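Local atomic coordinates of cortical-lytic enzyme (Bacillus cereus, PDB entry 4S3J), a protein that acts as an N-acetylglucosaminidase that degrades partially broken-down cortex peptidoglycan, recognised by its muramic acid delta-lactam, during spore germination. Residues 169-174 with 213-218. Sequence-based numbering, arbitrary orientation.
Sequences PMLVIT and RDIHFD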
ATOM      1  N   PRO A 169      -5.274  -1.749 -16.566  1.00 25.85           N
ATOM      2  CA  PRO A 169      -3.818  -1.919 -16.460  1.00 22.02           C
ATOM      3  C   PRO A 169      -3.091  -0.612 -16.753  1.00 18.79           C
ATOM      4  O   PRO A 169      -3.455   0.072 -17.698  1.00 22.62           O
ATOM      5  CB  PRO A 169      -3.512  -3.000 -17.498  1.00 24.50           C
ATOM      6  CG  PRO A 169      -4.588  -2.863 -18.512  1.00 21.48           C
ATOM      7  CD  PRO A 169      -5.818  -2.379 -17.783  1.00 22.87           C
ATOM      8  N   MET A 170      -2.135  -0.238 -15.910  1.00 18.66           N
ATOM      9  CA  MET A 170      -1.308   0.958 -16.143  1.00 17.28           C
ATOM     10  C   MET A 170      -0.116   0.639 -17.025  1.00 20.35           C
ATOM     11  O   MET A 170       0.457  -0.460 -16.956  1.00 20.29           O
ATOM     12  CB  MET A 170      -0.839   1.536 -14.803  1.00 18.37           C
ATOM     13  CG  MET A 170      -1.957   2.122 -13.945  1.00 22.05           C
ATOM     14  SD  MET A 170      -1.582   2.223 -12.170  1.00 21.12           S
ATOM     15  CE  MET A 170      -0.124   3.244 -12.152  1.00 20.53           C
ATOM     16  N   LEU A 171       0.228   1.586 -17.889  1.00 19.29           N
ATOM     17  CA  LEU A 171       1.474   1.534 -18.638  1.00 17.97           C
ATOM     18  C   LEU A 171       2.521   2.222 -17.783  1.00 18.19           C
ATOM     19  O   LEU A 171       2.597   3.457 -17.745  1.00 18.34           O
ATOM     20  CB  LEU A 171       1.313   2.212 -20.005  1.00 18.34           C
ATOM     21  CG  LEU A 171       2.587   2.394 -20.841  1.00 18.46           C
ATOM     22  CD1 LEU A 171       3.398   1.126 -20.949  1.00 20.91           C
ATOM     23  CD2 LEU A 171       2.251   2.883 -22.238  1.00 26.22           C
ATOM     24  N   VAL A 172       3.303   1.425 -17.058  1.00 16.77           N
ATOM     25  CA  VAL A 172       4.287   1.965 -16.153  1.00 16.44           C
ATOM     26  C   VAL A 172       5.624   2.141 -16.856  1.00 18.35           C
ATOM     27  O   VAL A 172       6.237   1.177 -17.279  1.00 17.81           O
ATOM     28  CB  VAL A 172       4.492   1.045 -14.918  1.00 15.85           C
ATOM     29  CG1 VAL A 172       5.517   1.631 -13.973  1.00 16.89           C
ATOM     30  CG2 VAL A 172       3.167   0.792 -14.184  1.00 18.40           C
ATOM     31  N   ILE A 173       6.063   3.389 -16.968  1.00 17.24           N
ATOM     32  CA  ILE A 173       7.287   3.724 -17.683  1.00 17.52           C
ATOM     33  C   ILE A 173       8.335   4.278 -16.725  1.00 16.98           C
ATOM     34  O   ILE A 173       8.080   5.257 -16.018  1.00 17.14           O
ATOM     35  CB  ILE A 173       6.999   4.751 -18.802  1.00 18.51           C
ATOM     36  CG1 ILE A 173       6.003   4.163 -19.800  1.00 23.67           C
ATOM     37  CG2 ILE A 173       8.270   5.131 -19.550  1.00 18.60           C
ATOM     38  CD1 ILE A 173       5.257   5.197 -20.596  1.00 26.72           C
ATOM     39  N   THR A 174       9.525   3.678 -16.734  1.00 17.08           N
ATOM     40  CA  THR A 174      10.618   4.105 -15.865  1.00 16.31           C
ATOM     41  C   THR A 174      11.820   4.602 -16.652  1.00 17.79           C
ATOM     42  O   THR A 174      12.028   4.217 -17.809  1.00 20.03           O
ATOM     43  CB  THR A 174      11.119   2.956 -14.948  1.00 17.16           C
ATOM     44  OG1 THR A 174      11.449   1.802 -15.728  1.00 16.37           O
ATOM     45  CG2 THR A 174      10.047   2.563 -13.946  1.00 18.90           C
ATOM     46  N   ARG A 213      -5.178   2.142 -20.133  1.00 22.64           N
ATOM     47  CA  ARG A 213      -5.810   3.452 -20.236  1.00 21.19           C
ATOM     48  C   ARG A 213      -5.239   4.504 -19.284  1.00 27.04           C
ATOM     49  O   ARG A 213      -5.627   5.662 -19.352  1.00 30.06           O
ATOM     50  CB  ARG A 213      -7.331   3.319 -20.042  1.00 22.77           C
ATOM     51  CG  ARG A 213      -8.016   2.576 -21.186  1.00 44.72           C
ATOM     52  CD  ARG A 213      -9.527   2.511 -21.013  1.00 77.84           C
ATOM     53  NE  ARG A 213      -9.958   1.455 -20.105  1.00102.16           N
ATOM     54  CZ  ARG A 213     -11.174   1.384 -19.572  1.00 96.56           C
ATOM     55  NH1 ARG A 213     -12.084   2.310 -19.835  1.00 82.59           N
ATOM     56  NH2 ARG A 213     -11.486   0.388 -18.765  1.00102.62           N
ATOM     57  N   ASP A 214      -4.322   4.121 -18.400  1.00 20.31           N
ATOM     58  CA  ASP A 214      -3.562   5.103 -17.626  1.00 19.42           C
ATOM     59  C   ASP A 214      -2.084   4.960 -17.943  1.00 22.09           C
ATOM     60  O   ASP A 214      -1.537   3.862 -17.865  1.00 23.09           O
ATOM     61  CB  ASP A 214      -3.771   4.928 -16.117  1.00 18.84           C
ATOM     62  CG  ASP A 214      -2.972   5.950 -15.296  1.00 21.61           C
ATOM     63  OD1 ASP A 214      -3.379   7.132 -15.233  1.00 20.96           O
ATOM     64  OD2 ASP A 214      -1.932   5.584 -14.709  1.00 20.11           O
ATOM     65  N   ILE A 215      -1.456   6.072 -18.305  1.00 22.68           N
ATOM     66  CA  ILE A 215      -0.026   6.138 -18.561  1.00 19.70           C
ATOM     67  C   ILE A 215       0.659   6.705 -17.336  1.00 18.61           C
ATOM     68  O   ILE A 215       0.341   7.816 -16.892  1.00 19.26           O
ATOM     69  CB  ILE A 215       0.297   7.019 -19.796  1.00 20.68           C
ATOM     70  CG1 ILE A 215      -0.234   6.393 -21.094  1.00 26.50           C
ATOM     71  CG2 ILE A 215       1.812   7.127 -19.995  1.00 22.43           C
ATOM     72  CD1 ILE A 215      -1.689   6.331 -21.258  1.00 34.41           C
ATOM     73  N   HIS A 216       1.562   5.916 -16.766  1.00 18.27           N
ATOM     74  CA  HIS A 216       2.192   6.249 -15.500  1.00 17.91           C
ATOM     75  C   HIS A 216       3.709   6.399 -15.611  1.00 19.78           C
ATOM     76  O   HIS A 216       4.396   5.439 -15.933  1.00 20.76           O
ATOM     77  CB  HIS A 216       1.908   5.170 -14.458  1.00 17.05           C
ATOM     78  CG  HIS A 216       2.433   5.512 -13.101  1.00 16.68           C
ATOM     79  ND1 HIS A 216       1.691   6.192 -12.175  1.00 17.34           N
ATOM     80  CD2 HIS A 216       3.653   5.311 -12.536  1.00 19.99           C
ATOM     81  CE1 HIS A 216       2.411   6.387 -11.080  1.00 22.65           C
ATOM     82  NE2 HIS A 216       3.607   5.867 -11.285  1.00 21.52           N
ATOM     83  N   PHE A 217       4.224   7.588 -15.297  1.00 20.34           N
ATOM     84  CA  PHE A 217       5.661   7.815 -15.281  1.00 20.19           C
ATOM     85  C   PHE A 217       6.243   7.713 -13.886  1.00 18.68           C
ATOM     86  O   PHE A 217       5.828   8.425 -12.940  1.00 21.23           O
ATOM     87  CB  PHE A 217       5.992   9.173 -15.890  1.00 20.97           C
ATOM     88  CG  PHE A 217       5.640   9.264 -17.327  1.00 20.58           C
ATOM     89  CD1 PHE A 217       6.474   8.710 -18.282  1.00 20.01           C
ATOM     90  CD2 PHE A 217       4.480   9.896 -17.739  1.00 20.82           C
ATOM     91  CE1 PHE A 217       6.157   8.768 -19.610  1.00 19.88           C
ATOM     92  CE2 PHE A 217       4.156   9.965 -19.082  1.00 23.08           C
ATOM     93  CZ  PHE A 217       5.000   9.399 -20.019  1.00 22.44           C
ATOM     94  N   ASP A 218       7.135   6.744 -13.742  1.00 19.88           N
ATOM     95  CA  ASP A 218       7.954   6.628 -12.556  1.00 18.68           C
ATOM     96  C   ASP A 218       9.372   7.014 -12.946  1.00 22.45           C
ATOM     97  O   ASP A 218      10.213   6.152 -13.200  1.00 20.35           O
ATOM     98  CB  ASP A 218       7.902   5.223 -11.976  1.00 21.77           C
ATOM     99  CG  ASP A 218       8.736   5.092 -10.715  1.00 24.54           C
ATOM    100  OD1 ASP A 218       9.090   6.143 -10.129  1.00 20.46           O
ATOM    101  OD2 ASP A 218       9.012   3.950 -10.299  1.00 33.92           O
TER
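H216 O is gripped twice from the neighbouring strand: I173 N donates a nearly straight hydrogen bond of 2.8 Å (173° at the hydrogen), and V172 CA adds a longer CH···O contact. The N-H of the same residue bonds to L171 O at 2.8 Å, so L171 and I173 take the N-H and the C=O of H216 respectively. L171 N to D214 O and D218 N to I173 O, each 2.9 Å, continue the parallel pairing. The two strands, 168-177 and 214-218, are neighbours in the TIM barrel of this family 18 glycosyl hydrolase, and their short segments are inclined at 30°. On the face bearing M170, D214 and H216, the methionine turns at its last torsion (chi3 59°), which carries M170 CE over toward the imidazole, 3.5 Å from H216 CG, while M170 CG lies 3.5 Å from D214 OD2. Strand 246-251 holds the polar ends here: S248 OG bonds both D214 OD2 and H216 ND1, and T250 OG1 is hydrogen-bonded to H216 NE2, fixing the ring's rotation. The other face is apolar. I173 CD1 touches both F217 CE1, at 3.8 Å, and I215 CG2, at 4.0 Å, with I203 of helix 193-210 packed against I173 and I215. At the C-terminal end D218, its CB against T174 CG2, brings its carboxylate close to E220, the probable proton donor.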